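Local coordinates for putative immunoglobulin-blocking virulence protein (Mycoplasma mycoides subsp. capri, PDB 7ADK) that probably binds host immunoglobulin and blocks its function as a mycoplasma virulence factor, at residues 215-220 against 228-233. Numbering follows the deposited sequence.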
loop_
_atom_site.group_PDB
_atom_site.type_symbol
_atom_site.label_atom_id
_atom_site.label_comp_id
_atom_site.label_asym_id
_atom_site.label_seq_id
_atom_site.Cartn_x
_atom_site.Cartn_y
_atom_site.Cartn_z
ATOM N N LYS A 215 20.095 39.861 -19.993
ATOM C CA LYS A 215 20.540 41.235 -20.282
ATOM C C LYS A 215 21.945 41.525 -19.737
ATOM O O LYS A 215 22.725 42.201 -20.402
ATOM C CB LYS A 215 19.469 42.267 -19.882
ATOM C CG LYS A 215 19.544 42.788 -18.445
ATOM C CD LYS A 215 18.344 43.657 -18.049
ATOM C CE LYS A 215 18.251 44.930 -18.893
ATOM N NZ LYS A 215 17.183 45.847 -18.442
ATOM N N GLU A 216 22.309 40.971 -18.581
ATOM C CA GLU A 216 23.644 41.126 -17.989
ATOM C C GLU A 216 24.759 40.473 -18.820
ATOM O O GLU A 216 25.876 40.978 -18.840
ATOM C CB GLU A 216 23.624 40.607 -16.546
ATOM C CG GLU A 216 24.907 40.864 -15.737
ATOM C CD GLU A 216 26.015 39.798 -15.837
ATOM O OE1 GLU A 216 25.792 38.685 -16.346
ATOM O OE2 GLU A 216 27.131 40.064 -15.355
ATOM N N GLU A 217 24.464 39.413 -19.574
ATOM C CA GLU A 217 25.434 38.769 -20.462
ATOM C C GLU A 217 25.624 39.555 -21.771
ATOM O O GLU A 217 26.756 39.748 -22.205
ATOM C CB GLU A 217 25.026 37.306 -20.700
ATOM C CG GLU A 217 26.070 36.448 -21.422
ATOM C CD GLU A 217 27.244 35.984 -20.551
ATOM O OE1 GLU A 217 27.585 36.645 -19.550
ATOM O OE2 GLU A 217 27.849 34.937 -20.867
ATOM N N PHE A 218 24.552 40.097 -22.359
ATOM C CA PHE A 218 24.644 41.033 -23.489
ATOM C C PHE A 218 25.403 42.317 -23.122
ATOM O O PHE A 218 26.116 42.870 -23.956
ATOM C CB PHE A 218 23.246 41.397 -23.989
ATOM C CG PHE A 218 22.644 40.433 -24.983
ATOM C CD1 PHE A 218 22.198 39.168 -24.573
ATOM C CD2 PHE A 218 22.499 40.813 -26.324
ATOM C CE1 PHE A 218 21.580 38.303 -25.486
ATOM C CE2 PHE A 218 21.889 39.948 -27.240
ATOM C CZ PHE A 218 21.416 38.699 -26.817
ATOM N N ASN A 219 25.289 42.778 -21.876
ATOM C CA ASN A 219 26.083 43.888 -21.332
ATOM C C ASN A 219 27.573 43.543 -21.081
ATOM O O ASN A 219 28.356 44.438 -20.775
ATOM C CB ASN A 219 25.400 44.462 -20.073
ATOM C CG ASN A 219 24.141 45.268 -20.328
ATOM O OD1 ASN A 219 23.686 45.460 -21.438
ATOM N ND2 ASN A 219 23.553 45.820 -19.315
ATOM N N SER A 220 28.010 42.290 -21.229
ATOM C CA SER A 220 29.432 41.927 -21.198
ATOM C C SER A 220 30.145 42.261 -22.522
ATOM O O SER A 220 29.520 42.417 -23.574
ATOM C CB SER A 220 29.614 40.464 -20.785
ATOM O OG SER A 220 29.348 39.577 -21.844
ATOM N N LEU A 228 25.846 31.181 -26.895
ATOM C CA LEU A 228 26.122 29.807 -26.474
ATOM C C LEU A 228 26.091 29.613 -24.941
ATOM O O LEU A 228 25.568 28.610 -24.460
ATOM C CB LEU A 228 27.469 29.402 -27.092
ATOM C CG LEU A 228 27.898 27.943 -26.858
ATOM C CD1 LEU A 228 28.694 27.445 -28.052
ATOM C CD2 LEU A 228 28.799 27.788 -25.633
ATOM N N SER A 229 26.601 30.572 -24.162
ATOM C CA SER A 229 26.582 30.543 -22.693
ATOM C C SER A 229 25.195 30.828 -22.103
ATOM O O SER A 229 24.826 30.213 -21.109
ATOM C CB SER A 229 27.617 31.511 -22.122
ATOM O OG SER A 229 28.923 31.172 -22.548
ATOM N N SER A 230 24.357 31.658 -22.740
ATOM C CA SER A 230 22.941 31.809 -22.355
ATOM C C SER A 230 22.151 30.509 -22.555
ATOM O O SER A 230 21.409 30.135 -21.655
ATOM C CB SER A 230 22.263 32.959 -23.091
ATOM O OG SER A 230 22.559 34.188 -22.557
ATOM N N LEU A 231 22.370 29.768 -23.650
ATOM C CA LEU A 231 21.779 28.433 -23.847
ATOM C C LEU A 231 22.281 27.408 -22.811
ATOM O O LEU A 231 21.522 26.601 -22.289
ATOM C CB LEU A 231 22.073 27.951 -25.277
ATOM C CG LEU A 231 21.387 26.619 -25.640
ATOM C CD1 LEU A 231 19.927 26.828 -26.003
ATOM C CD2 LEU A 231 22.085 25.925 -26.798
ATOM N N GLU A 232 23.554 27.466 -22.432
ATOM C CA GLU A 232 24.070 26.628 -21.346
ATOM C C GLU A 232 23.378 26.935 -19.995
ATOM O O GLU A 232 23.077 26.037 -19.210
ATOM C CB GLU A 232 25.596 26.809 -21.331
ATOM C CG GLU A 232 26.374 25.859 -20.442
ATOM C CD GLU A 232 27.850 25.727 -20.815
ATOM O OE1 GLU A 232 28.491 26.722 -21.202
ATOM O OE2 GLU A 232 28.405 24.618 -20.693
ATOM N N SER A 233 23.024 28.202 -19.748
ATOM C CA SER A 233 22.194 28.617 -18.608
ATOM C C SER A 233 20.705 28.259 -18.721
ATOM O O SER A 233 19.918 28.693 -17.884
ATOM C CB SER A 233 22.417 30.091 -18.254
ATOM O OG SER A 233 21.686 30.973 -19.064
#
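E217 reaches from helix 209-218 to two serines on helix 227-235. The contact is van der Waals in kind. E217 OE2 lies 3.7 Å from the methylene carbon CB of S229. On the same side chain, CG of E217 comes to 4.3 Å from OG of S230, too far for more than loose packing. E217 has CG anti to its own N (chi1 -170°) and then bends at chi2 (77°), which brings the carboxylate beside S229. The nearest CA atoms across the segments are those of E217 and S230, 7.6 Å apart. No hydrogen bond or salt bridge joins the segments.

The hydrogen bonds are local to each segment. O of E217 accepts twice, from S220 N at 3.0 Å and from S220 OG at 2.6 Å. The hydroxyl approaches in the carbonyl plane, with a C=O...OG angle of 148°. The two bonds hold the chain from 217 to 220 in a tight turn. On the other segment S233 OG donates to S230 O at 2.7 Å, tilted slightly from the carbonyl plane.

S230 and S233 also touch F214, one turn before F218 on helix 209-218. F218 itself packs on A289 and N290.

The contact joins two consecutive helices, 209-218 and 227-235. E217 and the two serines make the contact, and 99 Å² is buried in all. The chemistry implies a light contact, without a specific polar link between the segments.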